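Local coordinates for glucose-6-phosphate isomerase (Thermus thermophilus, PDB 1ZZG), which probably catalyses the reversible isomerization of glucose 6-phosphate to fructose 6-phosphate, a step shared by glycolysis and gluconeogenesis, at residues 1-6 and 363-368; 10-15 and 233-238; 150-155 and 171-176. All coordinates share one frame; numbering follows the deposited sequence.

Contact 1: 1-6 and 363-368; sequences MLRLDT and ALFLPE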
loop_
_atom_site.group_PDB
_atom_site.type_symbol
_atom_site.label_atom_id
_atom_site.label_comp_id
_atom_site.label_asym_id
_atom_site.label_seq_id
_atom_site.Cartn_x
_atom_site.Cartn_y
_atom_site.Cartn_z
ATOM N N MET A 1 -5.543 -14.232 22.492
ATOM C CA MET A 1 -4.303 -15.056 22.420
ATOM C C MET A 1 -3.820 -15.270 20.988
ATOM O O MET A 1 -4.495 -15.893 20.173
ATOM C CB MET A 1 -4.532 -16.411 23.091
ATOM C CG MET A 1 -3.511 -17.472 22.702
ATOM S SD MET A 1 -2.612 -18.194 24.093
ATOM C CE MET A 1 -1.087 -17.230 24.032
ATOM N N LEU A 2 -2.638 -14.746 20.698
ATOM C CA LEU A 2 -2.040 -14.883 19.381
ATOM C C LEU A 2 -1.627 -16.350 19.243
ATOM O O LEU A 2 -1.205 -16.964 20.219
ATOM C CB LEU A 2 -0.813 -13.972 19.296
ATOM C CG LEU A 2 -0.242 -13.580 17.937
ATOM C CD1 LEU A 2 -1.279 -12.781 17.175
ATOM C CD2 LEU A 2 1.018 -12.747 18.137
ATOM N N ARG A 3 -1.760 -16.918 18.048
ATOM C CA ARG A 3 -1.377 -18.314 17.833
ATOM C C ARG A 3 -0.472 -18.476 16.624
ATOM O O ARG A 3 -0.770 -17.973 15.541
ATOM C CB ARG A 3 -2.621 -19.207 17.664
ATOM C CG ARG A 3 -2.294 -20.671 17.350
ATOM C CD ARG A 3 -3.517 -21.585 17.471
ATOM N NE ARG A 3 -4.546 -21.322 16.466
ATOM C CZ ARG A 3 -4.506 -21.769 15.214
ATOM N NH1 ARG A 3 -3.484 -22.509 14.803
ATOM N NH2 ARG A 3 -5.492 -21.482 14.374
ATOM N N LEU A 4 0.644 -19.172 16.817
ATOM C CA LEU A 4 1.588 -19.410 15.734
ATOM C C LEU A 4 1.345 -20.793 15.144
ATOM O O LEU A 4 1.288 -21.788 15.869
ATOM C CB LEU A 4 3.033 -19.320 16.238
ATOM C CG LEU A 4 4.099 -19.806 15.243
ATOM C CD1 LEU A 4 4.087 -18.945 13.976
ATOM C CD2 LEU A 4 5.468 -19.753 15.910
ATOM N N ASP A 5 1.198 -20.844 13.824
ATOM C CA ASP A 5 0.967 -22.097 13.115
ATOM C C ASP A 5 2.105 -22.375 12.137
ATOM O O ASP A 5 2.367 -21.583 11.236
ATOM C CB ASP A 5 -0.360 -22.031 12.355
ATOM C CG ASP A 5 -0.683 -23.324 11.631
ATOM O OD1 ASP A 5 0.108 -23.742 10.763
ATOM O OD2 ASP A 5 -1.735 -23.925 11.935
ATOM N N THR A 6 2.779 -23.503 12.321
ATOM C CA THR A 6 3.886 -23.882 11.456
ATOM C C THR A 6 3.625 -25.254 10.822
ATOM O O THR A 6 4.558 -25.989 10.506
ATOM C CB THR A 6 5.217 -23.936 12.252
ATOM O OG1 THR A 6 5.075 -24.821 13.373
ATOM C CG2 THR A 6 5.604 -22.545 12.755
ATOM N N ALA A 363 1.745 -19.073 9.664
ATOM C CA ALA A 363 0.641 -18.168 9.921
ATOM C C ALA A 363 0.530 -17.743 11.367
ATOM O O ALA A 363 0.887 -18.486 12.280
ATOM C CB ALA A 363 -0.675 -18.815 9.478
ATOM N N LEU A 364 0.036 -16.526 11.557
ATOM C CA LEU A 364 -0.193 -15.976 12.879
ATOM C C LEU A 364 -1.689 -15.724 12.940
ATOM O O LEU A 364 -2.225 -14.921 12.177
ATOM C CB LEU A 364 0.575 -14.666 13.069
ATOM C CG LEU A 364 2.067 -14.797 13.378
ATOM C CD1 LEU A 364 2.715 -13.420 13.399
ATOM C CD2 LEU A 364 2.245 -15.492 14.716
ATOM N N PHE A 365 -2.368 -16.432 13.834
ATOM C CA PHE A 365 -3.809 -16.288 13.977
ATOM C C PHE A 365 -4.199 -15.324 15.091
ATOM O O PHE A 365 -3.619 -15.339 16.177
ATOM C CB PHE A 365 -4.447 -17.662 14.236
ATOM C CG PHE A 365 -4.460 -18.563 13.031
ATOM C CD1 PHE A 365 -5.505 -18.500 12.107
ATOM C CD2 PHE A 365 -3.413 -19.449 12.798
ATOM C CE1 PHE A 365 -5.504 -19.309 10.969
ATOM C CE2 PHE A 365 -3.401 -20.265 11.658
ATOM C CZ PHE A 365 -4.449 -20.192 10.742
ATOM N N LEU A 366 -5.177 -14.476 14.791
ATOM C CA LEU A 366 -5.719 -13.509 15.734
ATOM C C LEU A 366 -7.138 -13.974 16.026
ATOM O O LEU A 366 -7.857 -14.387 15.119
ATOM C CB LEU A 366 -5.794 -12.109 15.112
ATOM C CG LEU A 366 -4.580 -11.185 15.112
ATOM C CD1 LEU A 366 -3.353 -11.916 14.607
ATOM C CD2 LEU A 366 -4.896 -9.975 14.241
ATOM N N PRO A 367 -7.562 -13.920 17.295
ATOM C CA PRO A 367 -8.928 -14.359 17.598
ATOM C C PRO A 367 -9.945 -13.563 16.779
ATOM O O PRO A 367 -10.963 -14.089 16.342
ATOM C CB PRO A 367 -9.046 -14.091 19.093
ATOM C CG PRO A 367 -7.643 -14.364 19.579
ATOM C CD PRO A 367 -6.789 -13.681 18.528
ATOM N N GLU A 368 -9.648 -12.286 16.575
ATOM C CA GLU A 368 -10.502 -11.394 15.802
ATOM C C GLU A 368 -9.728 -10.091 15.665
ATOM O O GLU A 368 -8.707 -9.915 16.326
ATOM C CB GLU A 368 -11.831 -11.142 16.533
ATOM C CG GLU A 368 -11.750 -10.243 17.771
ATOM C CD GLU A 368 -11.072 -10.900 18.959
ATOM O OE1 GLU A 368 -11.566 -11.952 19.421
ATOM O OE2 GLU A 368 -10.048 -10.361 19.445
#
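Strand 3-5 and the 363-366 end of strand 360-366 run antiparallel, their short axes inclined at 150° and approaching to 4.8 Å, with Arg-3/Phe-365 and Asp-5/Ala-363 as hydrogen-bonded pairs flanking the non-hydrogen-bonded pair Leu-4/Leu-364. Each hydrogen-bonded pair exchanges two N-H...O bonds lying in the carbonyl planes; the bond from Phe-365 N to Arg-3 O measures 2.8 Å, and that from Arg-3 N to Phe-365 O is somewhat longer. On the face carrying Arg-3, Asp-5 and Phe-365, the arginine chain runs beside the phenylalanine and bends at chi3 (67°), which lays its guanidinium flat over one ring face. The planes are only 14° apart, but the stack and its cation-pi component are offset toward the ring's rim, with Arg-3 NH2 3.3 Å from Phe-365 CD2. Asp-5 reaches the same ring in its plane, its CB 3.6 Å from Phe-365 CE2. The arginine's charge is answered by a salt bridge from NH2 to Glu-314, whereas Arg-3 NH1 makes a long ion pair with Asp-5 OD2; that carboxylate is held by Tyr-351 and Arg-7. Here the first strand of the chain forms an outer edge of a six-stranded mixed sheet, antiparallel to a neighbour that otherwise continues the parallel part. Helix 339-356 packs on the Phe-365 face, while helices 371-391 and 228-238 cover the leucine face. On that second face Leu-2 and Leu-366 lie side by side with a tight methyl contact, Leu-2 CD1 to Leu-366 CD1 at 3.4 Å. Leu-4 instead crosses Leu-364 obliquely, its CD1 4.0 Å from Leu-364 CD2. Beyond the paired residues, the ring of Pro-367 touches the N-terminal residue, Pro-367 CG lying 3.5 Å from Met-1 O.

Contact 2: 10-15 and 233-238; sequences PGFPEA and ALLLHL
A helix-helix junction beside the edge of the mixed sheet sets the first turn of helix 12-18 against the C-terminal part of helix 228-238, chiefly through apolar side chains and with no hydrogen bond between the two segments. The incoming helix starts after Gly-11, its N-cap residue, and the first turn is closed by the bond from Ala-15 N to Gly-11 O at 3.1 Å. Ala-15 points toward the second helix; Phe-12 reaches it only with the end of its side chain. Phe-12 has CG anti to its backbone N (chi1 -173°), which carries the ring across. One ring atom does most of the touching: Phe-12 CE1 sits 3.6 Å from Leu-234 CD2. The same CE1 is also 3.6 Å from Leu-235 CD2, so that the ring corner is received between methyls of two consecutive leucines. The leucines differ in first torsion, Leu-234 with CG anti to the backbone N (chi1 177°), Leu-235 with CG beside it (chi1 -74°). The phenylalanine crosses Leu-235 at about a right angle and Leu-234 obliquely. In the fold, helix 228-238 covers the face of the mixed sheet that carries Leu-4, where Leu-235 and Leu-236 meet Tyr-362 of strand 360-366, while helix 371-391 packs against its flank bearing Ala-233 and Leu-236. Helix 12-18 lies alongside helix 228-238, beyond the sheet edge formed by strand 3-5. One turn after Leu-234, Leu-238 points toward the small side chain of Ala-15, and Leu-238 CD1 meets Ala-15 CB at 4.0 Å. Leu-234 CD2 additionally lies 3.9 Å from Ala-15 O, a carbonyl that is hydrogen-bonded to His-19 ND1. His-19 also packs on Leu-234 and Leu-238.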
loop_
_atom_site.group_PDB
_atom_site.type_symbol
_atom_site.label_atom_id
_atom_site.label_comp_id
_atom_site.label_asym_id
_atom_site.label_seq_id
_atom_site.Cartn_x
_atom_site.Cartn_y
_atom_site.Cartn_z
ATOM N N PRO A 10 7.486 -28.709 9.093
ATOM C CA PRO A 10 7.669 -29.868 9.974
ATOM C C PRO A 10 8.948 -29.912 10.807
ATOM O O PRO A 10 8.965 -30.505 11.886
ATOM C CB PRO A 10 7.564 -31.048 9.008
ATOM C CG PRO A 10 8.136 -30.490 7.745
ATOM C CD PRO A 10 7.468 -29.133 7.680
ATOM N N GLY A 11 10.016 -29.298 10.314
ATOM C CA GLY A 11 11.264 -29.320 11.058
ATOM C C GLY A 11 11.448 -28.203 12.079
ATOM O O GLY A 11 12.519 -28.089 12.677
ATOM N N PHE A 12 10.415 -27.394 12.301
ATOM C CA PHE A 12 10.526 -26.281 13.240
ATOM C C PHE A 12 10.735 -26.649 14.712
ATOM O O PHE A 12 11.545 -26.030 15.395
ATOM C CB PHE A 12 9.315 -25.350 13.127
ATOM C CG PHE A 12 9.445 -24.104 13.956
ATOM C CD1 PHE A 12 10.448 -23.173 13.684
ATOM C CD2 PHE A 12 8.604 -23.883 15.036
ATOM C CE1 PHE A 12 10.612 -22.036 14.484
ATOM C CE2 PHE A 12 8.758 -22.752 15.845
ATOM C CZ PHE A 12 9.765 -21.826 15.567
ATOM N N PRO A 13 9.994 -27.642 15.227
ATOM C CA PRO A 13 10.173 -28.017 16.636
ATOM C C PRO A 13 11.623 -28.406 16.938
ATOM O O PRO A 13 12.138 -28.112 18.015
ATOM C CB PRO A 13 9.197 -29.181 16.801
ATOM C CG PRO A 13 8.088 -28.813 15.851
ATOM C CD PRO A 13 8.869 -28.379 14.626
ATOM N N GLU A 14 12.281 -29.057 15.984
ATOM C CA GLU A 14 13.667 -29.464 16.182
ATOM C C GLU A 14 14.603 -28.261 16.083
ATOM O O GLU A 14 15.599 -28.161 16.802
ATOM C CB GLU A 14 14.055 -30.527 15.146
ATOM C CG GLU A 14 15.492 -31.033 15.210
ATOM C CD GLU A 14 16.503 -30.030 14.687
ATOM O OE1 GLU A 14 16.126 -29.212 13.819
ATOM O OE2 GLU A 14 17.676 -30.069 15.127
ATOM N N ALA A 15 14.270 -27.345 15.187
ATOM C CA ALA A 15 15.083 -26.165 14.983
ATOM C C ALA A 15 15.007 -25.236 16.187
ATOM O O ALA A 15 15.999 -24.621 16.576
ATOM C CB ALA A 15 14.635 -25.446 13.727
ATOM N N ALA A 233 10.956 -14.849 15.551
ATOM C CA ALA A 233 12.261 -14.237 15.329
ATOM C C ALA A 233 13.142 -15.332 14.717
ATOM O O ALA A 233 13.888 -15.096 13.764
ATOM C CB ALA A 233 12.853 -13.762 16.639
ATOM N N LEU A 234 13.042 -16.538 15.271
ATOM C CA LEU A 234 13.819 -17.668 14.767
ATOM C C LEU A 234 13.455 -17.940 13.307
ATOM O O LEU A 234 14.332 -18.121 12.464
ATOM C CB LEU A 234 13.553 -18.927 15.597
ATOM C CG LEU A 234 14.266 -20.194 15.102
ATOM C CD1 LEU A 234 15.777 -19.990 15.187
ATOM C CD2 LEU A 234 13.837 -21.397 15.934
ATOM N N LEU A 235 12.159 -17.972 13.017
ATOM C CA LEU A 235 11.701 -18.221 11.655
ATOM C C LEU A 235 12.363 -17.248 10.685
ATOM O O LEU A 235 12.944 -17.664 9.690
ATOM C CB LEU A 235 10.176 -18.098 11.565
ATOM C CG LEU A 235 9.350 -19.242 12.164
ATOM C CD1 LEU A 235 7.881 -18.857 12.181
ATOM C CD2 LEU A 235 9.556 -20.513 11.344
ATOM N N LEU A 236 12.276 -15.952 10.967
ATOM C CA LEU A 236 12.900 -14.976 10.080
ATOM C C LEU A 236 14.417 -15.188 10.046
ATOM O O LEU A 236 15.048 -15.063 8.994
ATOM C CB LEU A 236 12.580 -13.543 10.525
ATOM C CG LEU A 236 11.225 -12.956 10.101
ATOM C CD1 LEU A 236 10.083 -13.627 10.859
ATOM C CD2 LEU A 236 11.222 -11.455 10.371
ATOM N N HIS A 237 14.998 -15.525 11.196
ATOM C CA HIS A 237 16.440 -15.745 11.277
ATOM C C HIS A 237 16.909 -16.916 10.413
ATOM O O HIS A 237 17.952 -16.838 9.760
ATOM C CB HIS A 237 16.871 -16.004 12.720
ATOM C CG HIS A 237 18.346 -16.218 12.869
ATOM N ND1 HIS A 237 19.272 -15.279 12.467
ATOM C CD2 HIS A 237 19.055 -17.266 13.352
ATOM C CE1 HIS A 237 20.490 -15.741 12.696
ATOM N NE2 HIS A 237 20.386 -16.943 13.233
ATOM N N LEU A 238 16.135 -17.997 10.416
ATOM C CA LEU A 238 16.470 -19.186 9.636
ATOM C C LEU A 238 16.359 -18.938 8.124
ATOM O O LEU A 238 16.811 -19.750 7.318
ATOM C CB LEU A 238 15.568 -20.353 10.046
ATOM C CG LEU A 238 15.684 -20.829 11.499
ATOM C CD1 LEU A 238 14.661 -21.910 11.756
ATOM C CD2 LEU A 238 17.090 -21.341 11.780
#

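Contact 3: 150-155 and 171-176; sequences DWRRHL and EREGLK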
loop_
_atom_site.group_PDB
_atom_site.type_symbol
_atom_site.label_atom_id
_atom_site.label_comp_id
_atom_site.label_asym_id
_atom_site.label_seq_id
_atom_site.Cartn_x
_atom_site.Cartn_y
_atom_site.Cartn_z
ATOM N N ASP A 150 -8.816 31.963 18.066
ATOM C CA ASP A 150 -9.147 30.612 18.473
ATOM C C ASP A 150 -8.337 29.546 17.736
ATOM O O ASP A 150 -8.620 28.358 17.865
ATOM C CB ASP A 150 -10.642 30.369 18.268
ATOM C CG ASP A 150 -11.144 29.171 19.041
ATOM O OD1 ASP A 150 -10.935 29.135 20.274
ATOM O OD2 ASP A 150 -11.745 28.269 18.419
ATOM N N TRP A 151 -7.326 29.957 16.977
ATOM C CA TRP A 151 -6.524 28.988 16.237
ATOM C C TRP A 151 -5.760 28.020 17.138
ATOM O O TRP A 151 -5.688 26.825 16.851
ATOM C CB TRP A 151 -5.537 29.686 15.287
ATOM C CG TRP A 151 -4.377 30.394 15.945
ATOM C CD1 TRP A 151 -4.335 31.700 16.350
ATOM C CD2 TRP A 151 -3.084 29.841 16.241
ATOM N NE1 TRP A 151 -3.098 31.996 16.870
ATOM C CE2 TRP A 151 -2.309 30.876 16.817
ATOM C CE3 TRP A 151 -2.504 28.573 16.072
ATOM C CZ2 TRP A 151 -0.977 30.682 17.231
ATOM C CZ3 TRP A 151 -1.180 28.379 16.484
ATOM C CH2 TRP A 151 -0.433 29.431 17.056
ATOM N N ARG A 152 -5.199 28.529 18.229
ATOM C CA ARG A 152 -4.428 27.689 19.141
ATOM C C ARG A 152 -5.143 26.431 19.609
ATOM O O ARG A 152 -4.503 25.400 19.818
ATOM C CB ARG A 152 -3.980 28.499 20.357
ATOM C CG ARG A 152 -3.050 29.638 19.992
ATOM C CD ARG A 152 -2.437 30.312 21.209
ATOM N NE ARG A 152 -1.519 31.363 20.787
ATOM C CZ ARG A 152 -1.905 32.546 20.318
ATOM N NH1 ARG A 152 -3.197 32.837 20.224
ATOM N NH2 ARG A 152 -0.999 33.424 19.911
ATOM N N ARG A 153 -6.461 26.503 19.771
ATOM C CA ARG A 153 -7.210 25.343 20.230
ATOM C C ARG A 153 -7.287 24.266 19.155
ATOM O O ARG A 153 -7.544 23.102 19.461
ATOM C CB ARG A 153 -8.630 25.742 20.644
ATOM C CG ARG A 153 -9.369 24.648 21.409
ATOM C CD ARG A 153 -10.825 25.005 21.702
ATOM N NE ARG A 153 -11.493 23.936 22.446
ATOM C CZ ARG A 153 -12.804 23.881 22.680
ATOM N NH1 ARG A 153 -13.609 24.834 22.229
ATOM N NH2 ARG A 153 -13.312 22.865 23.362
ATOM N N HIS A 154 -7.063 24.657 17.901
ATOM C CA HIS A 154 -7.141 23.721 16.784
ATOM C C HIS A 154 -5.807 23.075 16.395
ATOM O O HIS A 154 -5.733 22.340 15.409
ATOM C CB HIS A 154 -7.758 24.425 15.568
ATOM C CG HIS A 154 -9.192 24.811 15.760
ATOM N ND1 HIS A 154 -10.227 24.185 15.099
ATOM C CD2 HIS A 154 -9.767 25.737 16.565
ATOM C CE1 HIS A 154 -11.377 24.708 15.488
ATOM N NE2 HIS A 154 -11.126 25.651 16.379
ATOM N N LEU A 155 -4.757 23.356 17.162
ATOM C CA LEU A 155 -3.440 22.782 16.894
ATOM C C LEU A 155 -2.879 22.115 18.146
ATOM O O LEU A 155 -2.695 22.758 19.182
ATOM C CB LEU A 155 -2.462 23.860 16.413
ATOM C CG LEU A 155 -1.024 23.380 16.177
ATOM C CD1 LEU A 155 -1.005 22.321 15.085
ATOM C CD2 LEU A 155 -0.142 24.560 15.784
ATOM N N GLU A 171 5.389 25.400 23.477
ATOM C CA GLU A 171 5.511 26.122 24.740
ATOM C C GLU A 171 5.389 27.632 24.537
ATOM O O GLU A 171 4.801 28.330 25.363
ATOM C CB GLU A 171 6.841 25.775 25.420
ATOM C CG GLU A 171 6.980 24.291 25.720
ATOM C CD GLU A 171 8.253 23.942 26.472
ATOM O OE1 GLU A 171 9.340 24.413 26.073
ATOM O OE2 GLU A 171 8.165 23.180 27.458
ATOM N N ARG A 172 5.940 28.127 23.433
ATOM C CA ARG A 172 5.875 29.549 23.107
ATOM C C ARG A 172 4.435 29.995 22.854
ATOM O O ARG A 172 4.008 31.046 23.326
ATOM C CB ARG A 172 6.711 29.838 21.857
ATOM C CG ARG A 172 6.492 31.224 21.267
ATOM C CD ARG A 172 6.973 31.294 19.822
ATOM N NE ARG A 172 6.737 32.599 19.205
ATOM C CZ ARG A 172 7.328 33.730 19.583
ATOM N NH1 ARG A 172 8.197 33.728 20.586
ATOM N NH2 ARG A 172 7.062 34.864 18.947
ATOM N N GLU A 173 3.692 29.184 22.109
ATOM C CA GLU A 173 2.312 29.499 21.760
ATOM C C GLU A 173 1.247 29.003 22.734
ATOM O O GLU A 173 0.065 29.313 22.570
ATOM C CB GLU A 173 2.002 28.955 20.366
ATOM C CG GLU A 173 2.801 29.602 19.246
ATOM C CD GLU A 173 2.500 31.086 19.089
ATOM O OE1 GLU A 173 1.491 31.563 19.653
ATOM O OE2 GLU A 173 3.272 31.775 18.389
ATOM N N GLY A 174 1.652 28.237 23.741
ATOM C CA GLY A 174 0.685 27.733 24.699
ATOM C C GLY A 174 -0.240 26.706 24.075
ATOM O O GLY A 174 -1.459 26.722 24.294
ATOM N N LEU A 175 0.345 25.806 23.293
ATOM C CA LEU A 175 -0.416 24.762 22.621
ATOM C C LEU A 175 -0.437 23.488 23.446
ATOM O O LEU A 175 0.501 23.207 24.194
ATOM C CB LEU A 175 0.209 24.450 21.259
ATOM C CG LEU A 175 0.456 25.647 20.342
ATOM C CD1 LEU A 175 1.139 25.179 19.071
ATOM C CD2 LEU A 175 -0.865 26.341 20.033
ATOM N N LYS A 176 -1.509 22.715 23.315
ATOM C CA LYS A 176 -1.586 21.451 24.031
ATOM C C LYS A 176 -0.497 20.599 23.397
ATOM O O LYS A 176 -0.287 20.644 22.182
ATOM C CB LYS A 176 -2.936 20.774 23.819
ATOM C CG LYS A 176 -3.103 19.487 24.614
ATOM C CD LYS A 176 -3.145 19.773 26.111
ATOM C CE LYS A 176 -3.398 18.511 26.922
ATOM N NZ LYS A 176 -2.276 17.549 26.779
HETATM O O HOH W 1 -3.647 23.378 21.665
#
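One carboxylate oxygen of Glu-173 takes both bonds of the salt bridge to Arg-152. The arginine approaches side-on, with NE 3.2 Å and NH2 3.1 Å from Glu-173 OE1, and this oxygen lies near the guanidinium plane. The bonds are bent rather than straight, NE-H...O making 140°; NE donates to the anti lone pair of Glu-173 OE1, while NH2 meets that oxygen nearly along its C-O axis. Two donors on one oxygen are likely to stabilise the ionised carboxylate, and Arg-172 makes a long ion pair, NE to Glu-173 OE2, with the other oxygen. The same OE1 lies at the edge of the Trp-151 ring, 3.6 Å from CZ2, because Glu-173 is bent at chi2 (-64°). Arg-152 is itself guided by that indole: its extended chain runs over one face, CG above the centre of the ring and the guanidinium above NE1. An alanine here would remove both donors to Glu-173 and the methylenes lying on Trp-151, and would probably loosen the hold between the two segments. Beneath the ion pair, Leu-175 fills the apolar part of the contact, its CD1 3.6 Å from Leu-155 CD2. Leu-175 CD2 lies 3.8 Å from Arg-152 CB. Further out, Phe-169 touches both Leu-155 and Leu-175, and helix 130-147 packs on Trp-151 and Leu-155. At this level a water bridges the two backbones, donating to Leu-155 O (2.7 Å) and accepting from Lys-176 N (2.8 Å); a backbone hydrogen bond joins Lys-176 to Val-157 of the neighbouring strand. The two segments thus stand at the entry to adjacent parallel strands, 155-159 and 176-179, joined through helix 165-173: a beta-alpha-beta crossover at the border of the five-stranded parallel sheet, as expected of an SIS-type domain.

In the fold
Contacts 1 and 2 form one continuous region, their centres 16 Å apart. Strand 3-5 leads directly into helix 12-18, so the chain's N-terminus first borders the mixed sheet and then packs on helix 228-238; Leu-4 CD1 to Leu-235 CD1 (4.2 Å) and Thr-6 CG2 to Phe-12 CD2 (4.0 Å) tie the two together. Contact 3 belongs to the parallel sheet on the other side of the chain's centre, about 44 Å from contact 1 and 52 Å from contact 2, centre to centre. Contacts 1 and 3 therefore lie on different sheets, one in each half of the double-SIS architecture, while contact 2 packs helices beside the first. All lie away from the predicted catalytic residues, Glu-267 and Lys-406.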